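Local coordinates for protein 3-chlorocatechol 1,2-dioxygenase (Rhodococcus opacus, PDB 2BOY) that probably cleaves catechols, 3-chlorocatechol among them, between their two hydroxyl-bearing carbons, using a non-haem ferric iron and molecular oxygen, at residues A[80-86]-A[143-149]; A[90-94]-A[157-162]; A[100-104]-A[242-246]; A[185-189]-A[215-221]. Residue numbers count along the deposited sequence, not the author numbering.

All four contacts are partly buried and reach one mixed β-sheet, but they use it differently. Contacts 1 and 2 dock successive parts of the loop between helix 56-64 and strand 102-110 on the consecutive strands 146-150 and 156-162; they touch where F145 N meets P93 O (2.8 Å). Contact 2 in turn meets contact 3 through T161 O and L103 N (2.9 Å), since strands 156-162 and 102-110 are neighbours. Contact 3 is regular parallel strand pairing, with two successive bridges, whereas contacts 1 and 2 are single backbone bridges supplemented by side chains and water. Contact 4 stands apart, nearest the chain's centre, and combines an aromatic cluster nearer the surface with a buried, ligand-facing salt bridge.

Contact 1: residues A[80-86]-A[143-149]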
loop_
_atom_site.group_PDB
_atom_site.type_symbol
_atom_site.label_atom_id
_atom_site.label_comp_id
_atom_site.label_asym_id
_atom_site.label_seq_id
_atom_site.Cartn_x
_atom_site.Cartn_y
_atom_site.Cartn_z
ATOM N N ILE A 80 5.544 -23.407 -0.115
ATOM C CA ILE A 80 6.897 -23.609 0.373
ATOM C C ILE A 80 7.617 -24.664 -0.485
ATOM O O ILE A 80 7.150 -25.830 -0.603
ATOM C CB ILE A 80 6.880 -24.050 1.887
ATOM C CG1 ILE A 80 6.121 -23.020 2.780
ATOM C CG2 ILE A 80 8.319 -24.313 2.359
ATOM C CD1 ILE A 80 6.935 -21.729 3.215
ATOM N N PRO A 81 8.734 -24.285 -1.109
ATOM C CA PRO A 81 9.468 -25.207 -1.975
ATOM C C PRO A 81 10.105 -26.304 -1.169
ATOM O O PRO A 81 10.262 -26.167 0.059
ATOM C CB PRO A 81 10.578 -24.311 -2.584
ATOM C CG PRO A 81 10.811 -23.276 -1.497
ATOM C CD PRO A 81 9.378 -22.951 -1.073
ATOM N N GLY A 82 10.452 -27.388 -1.854
ATOM C CA GLY A 82 11.165 -28.457 -1.216
ATOM C C GLY A 82 10.346 -29.577 -0.588
ATOM O O GLY A 82 10.928 -30.412 0.103
ATOM N N ALA A 83 9.039 -29.613 -0.811
ATOM C CA ALA A 83 8.214 -30.705 -0.225
ATOM C C ALA A 83 8.740 -32.082 -0.617
ATOM O O ALA A 83 9.289 -32.247 -1.727
ATOM C CB ALA A 83 6.708 -30.550 -0.648
ATOM N N PRO A 84 8.589 -33.076 0.260
ATOM C CA PRO A 84 9.110 -34.421 -0.020
ATOM C C PRO A 84 8.444 -35.083 -1.237
ATOM O O PRO A 84 7.247 -34.906 -1.494
ATOM C CB PRO A 84 8.813 -35.191 1.275
ATOM C CG PRO A 84 7.640 -34.434 1.893
ATOM C CD PRO A 84 7.886 -33.004 1.565
ATOM N N GLU A 85 9.232 -35.805 -2.011
ATOM C CA GLU A 85 8.708 -36.660 -3.081
ATOM C C GLU A 85 8.041 -37.833 -2.375
ATOM O O GLU A 85 8.685 -38.545 -1.597
ATOM C CB GLU A 85 9.843 -37.187 -3.967
ATOM C CG GLU A 85 10.936 -36.148 -4.247
ATOM C CD GLU A 85 11.885 -36.551 -5.385
ATOM O OE1 GLU A 85 12.188 -37.759 -5.494
ATOM O OE2 GLU A 85 12.317 -35.653 -6.170
ATOM N N LEU A 86 6.738 -37.987 -2.579
ATOM C CA LEU A 86 5.980 -39.032 -1.866
ATOM C C LEU A 86 6.236 -40.372 -2.534
ATOM O O LEU A 86 6.608 -40.423 -3.699
ATOM C CB LEU A 86 4.481 -38.706 -1.924
ATOM C CG LEU A 86 4.090 -37.344 -1.367
ATOM C CD1 LEU A 86 2.554 -37.154 -1.399
ATOM C CD2 LEU A 86 4.616 -37.124 0.037
ATOM N N TYR A 143 6.568 -29.477 6.529
ATOM C CA TYR A 143 5.995 -30.168 5.370
ATOM C C TYR A 143 4.762 -31.019 5.680
ATOM O O TYR A 143 4.375 -31.848 4.859
ATOM C CB TYR A 143 7.029 -30.982 4.571
ATOM C CG TYR A 143 8.106 -30.105 3.900
ATOM C CD1 TYR A 143 7.770 -29.184 2.910
ATOM C CD2 TYR A 143 9.462 -30.216 4.269
ATOM C CE1 TYR A 143 8.748 -28.383 2.307
ATOM C CE2 TYR A 143 10.467 -29.416 3.646
ATOM C CZ TYR A 143 10.089 -28.500 2.695
ATOM O OH TYR A 143 11.058 -27.723 2.081
ATOM N N LEU A 144 4.110 -30.787 6.817
ATOM C CA LEU A 144 2.816 -31.450 6.990
ATOM C C LEU A 144 1.961 -30.988 5.795
ATOM O O LEU A 144 1.941 -29.777 5.507
ATOM C CB LEU A 144 2.130 -30.996 8.255
ATOM C CG LEU A 144 1.010 -31.922 8.732
ATOM C CD1 LEU A 144 1.712 -33.193 9.344
ATOM C CD2 LEU A 144 0.160 -31.200 9.719
ATOM N N PHE A 145 1.253 -31.912 5.147
ATOM C CA PHE A 145 0.290 -31.574 4.081
ATOM C C PHE A 145 0.938 -30.796 2.929
ATOM O O PHE A 145 0.295 -29.964 2.306
ATOM C CB PHE A 145 -0.936 -30.816 4.618
ATOM C CG PHE A 145 -1.911 -31.721 5.322
ATOM C CD1 PHE A 145 -2.110 -31.606 6.709
ATOM C CD2 PHE A 145 -2.532 -32.745 4.624
ATOM C CE1 PHE A 145 -2.981 -32.494 7.357
ATOM C CE2 PHE A 145 -3.422 -33.630 5.251
ATOM C CZ PHE A 145 -3.638 -33.494 6.629
ATOM N N ARG A 146 2.180 -31.163 2.627
ATOM C CA ARG A 146 2.901 -30.664 1.446
ATOM C C ARG A 146 3.636 -31.836 0.820
ATOM O O ARG A 146 4.390 -32.553 1.516
ATOM C CB ARG A 146 3.919 -29.603 1.902
ATOM C CG ARG A 146 3.290 -28.360 2.540
ATOM C CD ARG A 146 4.291 -27.299 3.044
ATOM N NE ARG A 146 3.634 -26.152 3.668
ATOM C CZ ARG A 146 3.162 -25.075 3.028
ATOM N NH1 ARG A 146 3.229 -24.968 1.675
ATOM N NH2 ARG A 146 2.618 -24.089 3.740
ATOM N N GLY A 147 3.463 -32.048 -0.497
ATOM C CA GLY A 147 4.131 -33.174 -1.135
ATOM C C GLY A 147 4.253 -33.037 -2.641
ATOM O O GLY A 147 3.452 -32.320 -3.280
ATOM N N LYS A 148 5.196 -33.781 -3.198
ATOM C CA LYS A 148 5.374 -33.851 -4.643
ATOM C C LYS A 148 5.075 -35.268 -5.119
ATOM O O LYS A 148 5.538 -36.237 -4.519
ATOM C CB LYS A 148 6.806 -33.505 -5.019
ATOM C CG LYS A 148 7.153 -32.060 -4.701
ATOM C CD LYS A 148 8.602 -31.827 -4.921
ATOM C CE LYS A 148 8.940 -30.354 -4.864
ATOM N NZ LYS A 148 10.340 -30.253 -5.255
ATOM N N ILE A 149 4.338 -35.363 -6.217
ATOM C CA ILE A 149 4.025 -36.633 -6.858
ATOM C C ILE A 149 4.241 -36.502 -8.365
ATOM O O ILE A 149 4.497 -35.389 -8.886
ATOM C CB ILE A 149 2.579 -36.987 -6.587
ATOM C CG1 ILE A 149 1.721 -35.787 -6.929
ATOM C CG2 ILE A 149 2.384 -37.303 -5.092
ATOM C CD1 ILE A 149 0.282 -36.087 -7.112
HETATM O O HOH W 1 4.512 -26.421 -0.291
HETATM O O HOH W 2 7.272 -38.173 -5.762
#
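The Y143 side chain packs across A83 and P84, with its CB 3.7 Å from P84 CD and its CD1 4.0 Å from A83 CB, and its hydroxyl donates a hydrogen bond to P81 O (OH to O, 2.7 Å). Y143 opens a type II β-turn, closed by R146 N to Y143 O at 3.2 Å, that leads into strand 146-150 of the β-barrel domain of this intradiol dioxygenase. The loop 80-86 passes over the Y143 side chain and then runs beside the strand. There E85 and K148 form a single bridge, with K148 N bonded to P84 O and L86 N to K148 O, both at 2.9 Å; K148 thus bonds to the residues on either side of E85, the pattern of parallel pairing. Two glycines make room: G82, at a positive phi of 91°, has no CB to strike Y143 OH, and a CB on G147 would clash with L86 CD1. Beyond them L86 CD1 meets I149 CG2 at 3.7 Å, while the strand's other edge is bonded to strand 121-125. The R146 side chain ends near the active site, about 4 Å from that of the iron ligand Y133. Its NE bonds to S134 and its NH1 to Y78 O, and I80 CG1 lies over one face of the guanidinium, 3.6 Å from R146 CZ. A water completes this end, donating to I80 O at 2.7 Å and accepting from R146 NH1 at 2.8 Å.

Contact 2: residues A[90-94]-A[157-162]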
loop_
_atom_site.group_PDB
_atom_site.type_symbol
_atom_site.label_atom_id
_atom_site.label_comp_id
_atom_site.label_asym_id
_atom_site.label_seq_id
_atom_site.Cartn_x
_atom_site.Cartn_y
_atom_site.Cartn_z
ATOM N N TYR A 90 0.863 -42.936 -2.826
ATOM C CA TYR A 90 1.015 -41.544 -2.446
ATOM C C TYR A 90 0.085 -41.129 -1.343
ATOM O O TYR A 90 -1.148 -41.217 -1.483
ATOM C CB TYR A 90 0.714 -40.678 -3.665
ATOM C CG TYR A 90 1.700 -40.810 -4.799
ATOM C CD1 TYR A 90 1.277 -40.654 -6.121
ATOM C CD2 TYR A 90 3.073 -40.998 -4.547
ATOM C CE1 TYR A 90 2.181 -40.679 -7.175
ATOM C CE2 TYR A 90 3.995 -41.038 -5.608
ATOM C CZ TYR A 90 3.528 -40.878 -6.918
ATOM O OH TYR A 90 4.391 -40.897 -7.998
ATOM N N THR A 91 0.692 -40.648 -0.274
ATOM C CA THR A 91 -0.005 -40.192 0.929
ATOM C C THR A 91 0.611 -38.888 1.418
ATOM O O THR A 91 1.846 -38.810 1.654
ATOM C CB THR A 91 0.142 -41.282 2.024
ATOM O OG1 THR A 91 -0.407 -42.516 1.531
ATOM C CG2 THR A 91 -0.704 -40.910 3.237
ATOM N N MET A 92 -0.208 -37.846 1.568
ATOM C CA MET A 92 0.288 -36.564 2.046
ATOM C C MET A 92 0.848 -36.713 3.466
ATOM O O MET A 92 0.326 -37.561 4.228
ATOM C CB MET A 92 -0.831 -35.508 2.049
ATOM C CG MET A 92 -1.361 -35.108 0.621
ATOM S SD MET A 92 -0.067 -34.349 -0.395
ATOM C CE MET A 92 -0.011 -32.708 0.285
ATOM N N PRO A 93 1.910 -35.965 3.805
ATOM C CA PRO A 93 2.507 -36.057 5.152
ATOM C C PRO A 93 1.517 -35.663 6.230
ATOM O O PRO A 93 0.970 -34.541 6.202
ATOM C CB PRO A 93 3.735 -35.135 5.080
ATOM C CG PRO A 93 4.145 -35.166 3.571
ATOM C CD PRO A 93 2.725 -35.111 2.894
ATOM N N MET A 94 1.206 -36.644 7.105
ATOM C CA MET A 94 0.189 -36.458 8.121
ATOM C C MET A 94 0.697 -37.052 9.442
ATOM O O MET A 94 1.520 -37.967 9.442
ATOM C CB MET A 94 -1.090 -37.201 7.700
ATOM C CG MET A 94 -1.788 -36.532 6.556
ATOM S SD MET A 94 -3.306 -37.301 6.082
ATOM C CE MET A 94 -2.693 -38.660 5.152
ATOM N N PHE A 157 -2.546 -40.574 -11.144
ATOM C CA PHE A 157 -2.022 -40.831 -9.798
ATOM C C PHE A 157 -3.235 -40.912 -8.882
ATOM O O PHE A 157 -4.341 -40.426 -9.210
ATOM C CB PHE A 157 -1.061 -39.696 -9.311
ATOM C CG PHE A 157 -1.726 -38.333 -9.203
ATOM C CD1 PHE A 157 -2.424 -37.967 -8.051
ATOM C CD2 PHE A 157 -1.681 -37.437 -10.258
ATOM C CE1 PHE A 157 -3.036 -36.721 -7.951
ATOM C CE2 PHE A 157 -2.300 -36.176 -10.181
ATOM C CZ PHE A 157 -2.957 -35.803 -9.018
ATOM N N THR A 158 -3.012 -41.519 -7.719
ATOM C CA THR A 158 -4.018 -41.589 -6.676
ATOM C C THR A 158 -3.329 -41.027 -5.472
ATOM O O THR A 158 -2.184 -41.420 -5.176
ATOM C CB THR A 158 -4.389 -43.074 -6.418
ATOM O OG1 THR A 158 -5.118 -43.588 -7.552
ATOM C CG2 THR A 158 -5.377 -43.198 -5.262
ATOM N N LEU A 159 -4.001 -40.118 -4.770
ATOM C CA LEU A 159 -3.380 -39.440 -3.624
ATOM C C LEU A 159 -4.305 -39.547 -2.419
ATOM O O LEU A 159 -5.501 -39.228 -2.530
ATOM C CB LEU A 159 -3.091 -37.966 -3.980
ATOM C CG LEU A 159 -2.522 -37.045 -2.862
ATOM C CD1 LEU A 159 -1.165 -37.540 -2.413
ATOM C CD2 LEU A 159 -2.436 -35.598 -3.337
ATOM N N ARG A 160 -3.758 -40.002 -1.281
ATOM C CA ARG A 160 -4.526 -40.020 -0.044
ATOM C C ARG A 160 -4.201 -38.808 0.845
ATOM O O ARG A 160 -3.040 -38.505 1.132
ATOM C CB ARG A 160 -4.275 -41.313 0.746
ATOM C CG ARG A 160 -4.960 -41.340 2.099
ATOM C CD ARG A 160 -4.911 -42.694 2.837
ATOM N NE ARG A 160 -4.615 -42.477 4.265
ATOM C CZ ARG A 160 -3.570 -43.014 4.917
ATOM N NH1 ARG A 160 -2.732 -43.831 4.286
ATOM N NH2 ARG A 160 -3.363 -42.750 6.211
ATOM N N THR A 161 -5.239 -38.138 1.309
ATOM C CA THR A 161 -5.048 -37.023 2.194
ATOM C C THR A 161 -6.282 -36.911 3.085
ATOM O O THR A 161 -6.993 -37.909 3.286
ATOM C CB THR A 161 -4.710 -35.764 1.357
ATOM O OG1 THR A 161 -4.443 -34.685 2.214
ATOM C CG2 THR A 161 -5.878 -35.313 0.450
ATOM N N ILE A 162 -6.480 -35.745 3.676
ATOM C CA ILE A 162 -7.643 -35.466 4.495
ATOM C C ILE A 162 -8.306 -34.248 3.871
ATOM O O ILE A 162 -7.625 -33.482 3.200
ATOM C CB ILE A 162 -7.155 -35.289 5.967
ATOM C CG1 ILE A 162 -7.253 -36.660 6.664
ATOM C CG2 ILE A 162 -7.917 -34.228 6.719
ATOM C CD1 ILE A 162 -6.223 -36.876 7.769
HETATM O O HOH W 3 -0.577 -43.756 -5.228
HETATM O O HOH W 4 -2.851 -43.293 -2.439
#
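Backbone hydrogen bonds fix the register: R160 N donates to Y90 O and M92 N to R160 O, both at 2.9 Å and nearly linear. They straddle T91, whose CA is 4.6 Å from that of R160, and give a single bridge of parallel pattern; end to end the two segments run only 17° apart. Two CA-H...O contacts reinforce it, L159 CA to Y90 O at 3.6 Å and T91 CA to R160 O at 3.5 Å. Water extends the polar join past Y90, where one molecule accepts from Y90 N at 2.9 Å and donates to T158 O at 2.8 Å. The apolar contacts come mainly from Y90, M92 and M94, whose CA-to-CB bonds point toward the strand. L159 CD1 lies 3.9 Å from both Y90 CB and M92 CG, Y90 CE1 is 4.0 Å from F157 CB, and M94 SD reaches I162 CD1 at 3.4 Å. More exposed, the R160 guanidinium carries T91 CG2 and M94 CE over one face, at 3.7 Å from NH1 and 4.3 Å from NH2 respectively. The pairing occupies one edge of strand 156-162 in the β-barrel domain: R160 bonds to the loop, whereas F157, L159 and T161 bond their backbones to the antiparallel strand 102-110, and M92 and L159 pack on M124 of strand 121-125.

Contact 3: residues A[100-104]-A[242-246]; sequences GDTLI and HFETS
Residues 102-104 and 242-246 are extended, parallel neighbouring β-strands whose axes approach to 4.6 Å and cross at -27°. The CA register is T102 with H242 (5.0 Å), L103 with F243 (4.8 Å) and I104 with E244 (4.6 Å); before it, G100 has a positive phi (115/169) and D101 is already extended (-80/133). The H242 backbone sets its CB 3.7 Å from T102 CB, and chi1 p brings its CD2 to 3.8 Å from I104 CG1. F243 follows as the main bonding residue: its N donates to T102 O (3.0 Å) and its O accepts from I104 N (2.8 Å), while L103 CA lies 3.4 Å from F243 O. The F243 side chain, chi1 m, shares a sheet face with L103, whose tp rotamer sets CD1 4.1 Å from F243 CB; the F243 ring edge reaches back to D101 CB, 3.7 Å from CE2. E244, chi1 t, is on the other face with I104 (mm), and its CA is 3.3 Å from I104 O. T245 N then donates to I104 O (2.9 Å), its CG2 touches L103 CD1 at 4.0 Å, and its OG1 bonds to S231 O. Strand 241-250 is also antiparallel to 229-236, and 102-110 to 156-162, so this parallel pair joins the strands first and last in chain order of the mixed β-sheet in the β-barrel domain of an intradiol dioxygenase.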
loop_
_atom_site.group_PDB
_atom_site.type_symbol
_atom_site.label_atom_id
_atom_site.label_comp_id
_atom_site.label_asym_id
_atom_site.label_seq_id
_atom_site.Cartn_x
_atom_site.Cartn_y
_atom_site.Cartn_z
ATOM N N GLY A 100 -9.725 -35.475 10.759
ATOM C CA GLY A 100 -10.414 -35.093 9.534
ATOM C C GLY A 100 -10.887 -36.286 8.715
ATOM O O GLY A 100 -10.551 -37.421 9.009
ATOM N N ASP A 101 -11.708 -36.021 7.711
ATOM C CA ASP A 101 -12.264 -37.027 6.837
ATOM C C ASP A 101 -11.212 -37.402 5.788
ATOM O O ASP A 101 -10.605 -36.507 5.205
ATOM C CB ASP A 101 -13.503 -36.458 6.126
ATOM C CG ASP A 101 -14.614 -36.035 7.104
ATOM O OD1 ASP A 101 -14.816 -36.747 8.100
ATOM O OD2 ASP A 101 -15.307 -35.016 6.949
ATOM N N THR A 102 -11.006 -38.699 5.564
ATOM C CA THR A 102 -10.062 -39.199 4.550
ATOM C C THR A 102 -10.561 -38.850 3.171
ATOM O O THR A 102 -11.752 -38.985 2.881
ATOM C CB THR A 102 -9.905 -40.730 4.671
ATOM O OG1 THR A 102 -9.202 -41.021 5.886
ATOM C CG2 THR A 102 -8.946 -41.251 3.592
ATOM N N LEU A 103 -9.647 -38.379 2.324
ATOM C CA LEU A 103 -9.979 -38.028 0.966
ATOM C C LEU A 103 -9.079 -38.825 0.038
ATOM O O LEU A 103 -7.836 -38.782 0.200
ATOM C CB LEU A 103 -9.734 -36.517 0.710
ATOM C CG LEU A 103 -9.974 -36.096 -0.754
ATOM C CD1 LEU A 103 -11.443 -36.322 -1.186
ATOM C CD2 LEU A 103 -9.530 -34.622 -1.005
ATOM N N ILE A 104 -9.675 -39.502 -0.941
ATOM C CA ILE A 104 -8.891 -40.180 -1.988
ATOM C C ILE A 104 -9.075 -39.382 -3.246
ATOM O O ILE A 104 -10.211 -39.225 -3.757
ATOM C CB ILE A 104 -9.298 -41.658 -2.185
ATOM C CG1 ILE A 104 -9.261 -42.418 -0.836
ATOM C CG2 ILE A 104 -8.446 -42.314 -3.258
ATOM C CD1 ILE A 104 -7.906 -42.404 -0.100
ATOM N N HIS A 242 -15.174 -42.715 3.806
ATOM C CA HIS A 242 -14.220 -41.746 3.323
ATOM C C HIS A 242 -14.824 -41.116 2.077
ATOM O O HIS A 242 -15.958 -41.469 1.676
ATOM C CB HIS A 242 -12.823 -42.354 3.097
ATOM C CG HIS A 242 -12.740 -43.308 1.943
ATOM N ND1 HIS A 242 -12.657 -44.674 2.112
ATOM C CD2 HIS A 242 -12.696 -43.095 0.604
ATOM C CE1 HIS A 242 -12.593 -45.265 0.932
ATOM N NE2 HIS A 242 -12.631 -44.331 -0.001
ATOM N N PHE A 243 -14.097 -40.164 1.503
ATOM C CA PHE A 243 -14.576 -39.428 0.350
ATOM C C PHE A 243 -13.624 -39.674 -0.775
ATOM O O PHE A 243 -12.421 -39.835 -0.532
ATOM C CB PHE A 243 -14.692 -37.950 0.693
ATOM C CG PHE A 243 -15.750 -37.696 1.733
ATOM C CD1 PHE A 243 -17.082 -37.584 1.360
ATOM C CD2 PHE A 243 -15.425 -37.700 3.083
ATOM C CE1 PHE A 243 -18.096 -37.399 2.343
ATOM C CE2 PHE A 243 -16.421 -37.537 4.073
ATOM C CZ PHE A 243 -17.746 -37.385 3.700
ATOM N N GLU A 244 -14.165 -39.688 -1.977
ATOM C CA GLU A 244 -13.361 -39.836 -3.177
ATOM C C GLU A 244 -13.735 -38.762 -4.190
ATOM O O GLU A 244 -14.898 -38.334 -4.279
ATOM C CB GLU A 244 -13.574 -41.236 -3.732
ATOM C CG GLU A 244 -12.994 -41.488 -5.089
ATOM C CD GLU A 244 -13.399 -42.880 -5.570
ATOM O OE1 GLU A 244 -14.070 -42.967 -6.630
ATOM O OE2 GLU A 244 -13.085 -43.868 -4.861
ATOM N N THR A 245 -12.739 -38.320 -4.950
ATOM C CA THR A 245 -12.972 -37.319 -5.988
ATOM C C THR A 245 -11.978 -37.530 -7.143
ATOM O O THR A 245 -11.017 -38.239 -6.978
ATOM C CB THR A 245 -12.899 -35.905 -5.366
ATOM O OG1 THR A 245 -13.415 -34.949 -6.308
ATOM C CG2 THR A 245 -11.439 -35.447 -5.135
ATOM N N SER A 246 -12.254 -36.942 -8.310
ATOM C CA SER A 246 -11.468 -37.182 -9.517
ATOM C C SER A 246 -11.336 -35.829 -10.156
ATOM O O SER A 246 -12.267 -35.008 -10.091
ATOM C CB SER A 246 -12.217 -38.085 -10.513
ATOM O OG SER A 246 -12.356 -39.386 -9.969
#

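Contact 4: residues A[185-189]-A[215-221]. With BHO (benzhydroxamic acid), chain J.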
loop_
_atom_site.group_PDB
_atom_site.type_symbol
_atom_site.label_atom_id
_atom_site.label_comp_id
_atom_site.label_asym_id
_atom_site.label_seq_id
_atom_site.Cartn_x
_atom_site.Cartn_y
_atom_site.Cartn_z
ATOM N N HIS A 185 -16.149 -10.768 5.744
ATOM C CA HIS A 185 -15.731 -12.106 6.128
ATOM C C HIS A 185 -14.291 -12.332 5.693
ATOM O O HIS A 185 -13.889 -11.877 4.604
ATOM C CB HIS A 185 -16.603 -13.127 5.399
ATOM C CG HIS A 185 -17.992 -13.210 5.941
ATOM N ND1 HIS A 185 -19.121 -13.003 5.161
ATOM C CD2 HIS A 185 -18.434 -13.484 7.190
ATOM C CE1 HIS A 185 -20.199 -13.180 5.917
ATOM N NE2 HIS A 185 -19.806 -13.456 7.149
ATOM N N ALA A 186 -13.535 -13.036 6.540
ATOM C CA ALA A 186 -12.132 -13.289 6.267
ATOM C C ALA A 186 -11.862 -14.712 5.779
ATOM O O ALA A 186 -10.742 -15.191 5.907
ATOM C CB ALA A 186 -11.332 -13.006 7.539
ATOM N N TRP A 187 -12.870 -15.396 5.229
ATOM C CA TRP A 187 -12.752 -16.843 4.965
ATOM C C TRP A 187 -12.426 -17.169 3.511
ATOM O O TRP A 187 -13.015 -16.589 2.613
ATOM C CB TRP A 187 -14.079 -17.531 5.232
ATOM C CG TRP A 187 -14.407 -17.591 6.688
ATOM C CD1 TRP A 187 -15.149 -16.670 7.426
ATOM C CD2 TRP A 187 -14.004 -18.608 7.602
ATOM N NE1 TRP A 187 -15.242 -17.087 8.736
ATOM C CE2 TRP A 187 -14.555 -18.273 8.877
ATOM C CE3 TRP A 187 -13.237 -19.788 7.482
ATOM C CZ2 TRP A 187 -14.342 -19.067 10.009
ATOM C CZ3 TRP A 187 -13.046 -20.580 8.606
ATOM C CH2 TRP A 187 -13.584 -20.207 9.858
ATOM N N ARG A 188 -11.558 -18.158 3.330
ATOM C CA ARG A 188 -11.438 -18.895 2.064
ATOM C C ARG A 188 -12.167 -20.256 2.231
ATOM O O ARG A 188 -12.014 -20.907 3.274
ATOM C CB ARG A 188 -9.954 -19.190 1.779
ATOM C CG ARG A 188 -9.081 -17.939 1.672
ATOM C CD ARG A 188 -8.035 -18.056 0.533
ATOM N NE ARG A 188 -8.762 -18.289 -0.714
ATOM C CZ ARG A 188 -8.417 -19.146 -1.663
ATOM N NH1 ARG A 188 -7.313 -19.891 -1.544
ATOM N NH2 ARG A 188 -9.231 -19.285 -2.703
ATOM N N PRO A 189 -12.869 -20.718 1.193
ATOM C CA PRO A 189 -13.465 -22.063 1.219
ATOM C C PRO A 189 -12.303 -23.064 1.206
ATOM O O PRO A 189 -11.165 -22.663 0.855
ATOM C CB PRO A 189 -14.246 -22.138 -0.092
ATOM C CG PRO A 189 -13.465 -21.250 -1.025
ATOM C CD PRO A 189 -13.061 -20.049 -0.122
ATOM N N TRP A 215 -18.405 -21.059 1.922
ATOM C CA TRP A 215 -17.540 -19.985 1.402
ATOM C C TRP A 215 -17.194 -20.093 -0.095
ATOM O O TRP A 215 -16.522 -19.213 -0.601
ATOM C CB TRP A 215 -16.259 -19.811 2.260
ATOM C CG TRP A 215 -16.515 -19.824 3.745
ATOM C CD1 TRP A 215 -16.109 -20.768 4.645
ATOM C CD2 TRP A 215 -17.218 -18.825 4.509
ATOM N NE1 TRP A 215 -16.524 -20.424 5.914
ATOM C CE2 TRP A 215 -17.212 -19.242 5.856
ATOM C CE3 TRP A 215 -17.849 -17.616 4.184
ATOM C CZ2 TRP A 215 -17.827 -18.493 6.884
ATOM C CZ3 TRP A 215 -18.445 -16.862 5.199
ATOM C CH2 TRP A 215 -18.425 -17.303 6.534
ATOM N N THR A 216 -17.653 -21.128 -0.825
ATOM C CA THR A 216 -17.321 -21.162 -2.268
ATOM C C THR A 216 -17.913 -19.989 -3.052
ATOM O O THR A 216 -17.405 -19.639 -4.128
ATOM C CB THR A 216 -17.722 -22.464 -2.952
ATOM O OG1 THR A 216 -19.162 -22.564 -2.958
ATOM C CG2 THR A 216 -17.207 -23.663 -2.145
ATOM N N GLY A 217 -18.996 -19.405 -2.516
ATOM C CA GLY A 217 -19.612 -18.219 -3.088
ATOM C C GLY A 217 -19.193 -16.893 -2.464
ATOM O O GLY A 217 -19.737 -15.866 -2.821
ATOM N N SER A 218 -18.244 -16.907 -1.535
ATOM C CA SER A 218 -17.818 -15.677 -0.894
ATOM C C SER A 218 -16.364 -15.804 -0.420
ATOM O O SER A 218 -16.026 -15.512 0.728
ATOM C CB SER A 218 -18.762 -15.305 0.269
ATOM O OG SER A 218 -19.159 -16.453 0.987
ATOM N N ASP A 219 -15.499 -16.274 -1.307
ATOM C CA ASP A 219 -14.073 -16.389 -1.015
ATOM C C ASP A 219 -13.542 -14.993 -0.760
ATOM O O ASP A 219 -13.633 -14.115 -1.639
ATOM C CB ASP A 219 -13.403 -16.973 -2.249
ATOM C CG ASP A 219 -11.924 -17.177 -2.095
ATOM O OD1 ASP A 219 -11.321 -17.015 -0.992
ATOM O OD2 ASP A 219 -11.251 -17.500 -3.099
ATOM N N VAL A 220 -12.993 -14.770 0.443
ATOM C CA VAL A 220 -12.327 -13.471 0.728
ATOM C C VAL A 220 -11.301 -13.068 -0.402
ATOM O O VAL A 220 -11.110 -11.873 -0.724
ATOM C CB VAL A 220 -11.620 -13.479 2.121
ATOM C CG1 VAL A 220 -10.479 -14.412 2.094
ATOM C CG2 VAL A 220 -11.147 -12.038 2.511
ATOM N N ALA A 221 -10.650 -14.062 -0.984
ATOM C CA ALA A 221 -9.640 -13.820 -2.025
ATOM C C ALA A 221 -10.195 -13.779 -3.463
ATOM O O ALA A 221 -9.440 -13.534 -4.400
ATOM C CB ALA A 221 -8.529 -14.898 -1.919
HETATM C C1 BHO J . -4.418 -17.942 0.325
HETATM C C2 BHO J . -4.697 -16.974 -0.754
HETATM C C3 BHO J . -4.737 -15.614 -0.439
HETATM C C4 BHO J . -4.533 -15.212 0.890
HETATM C C5 BHO J . -4.282 -16.133 1.894
HETATM C C6 BHO J . -4.234 -17.501 1.625
HETATM C C BHO J . -4.374 -19.398 -0.018
HETATM O O1 BHO J . -5.027 -19.748 -0.946
HETATM N N BHO J . -3.721 -20.336 0.639
HETATM O O2 BHO J . -2.534 -20.250 0.991
HETATM O O HOH W 5 -15.152 -14.901 3.051
#
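A very short hydrogen bond, 2.4 Å from R188 NH1 to O1 of benzhydroxamic acid, projects from an arginine already held by the facing loop. R188 NE and NH2 form a two-pronged salt bridge with D219, at 2.9 Å to OD1 and 2.7 Å to OD2. OD1 also accepts from A221 N (3.0 Å), an Asx turn that helps to orient the carboxylate. Alongside, V220 N donates to W187 O (2.8 Å), and a water donates to both W187 O and S218 O. At the far end H185, W187 and W215 form an aromatic cluster: the W187 five-membered ring stacks offset on the W215 six-membered ring (centroids 4.0 Å apart), whose edge meets the H185 face, while P189 CB packs on W215 CB at 3.9 Å. Q207 and Y209 also bond to the guanidinium, which lies beside iron ligands H191 and H193. Paired with D219, R188 should stay positively charged and positioned to bond the oxygen of a bound ligand.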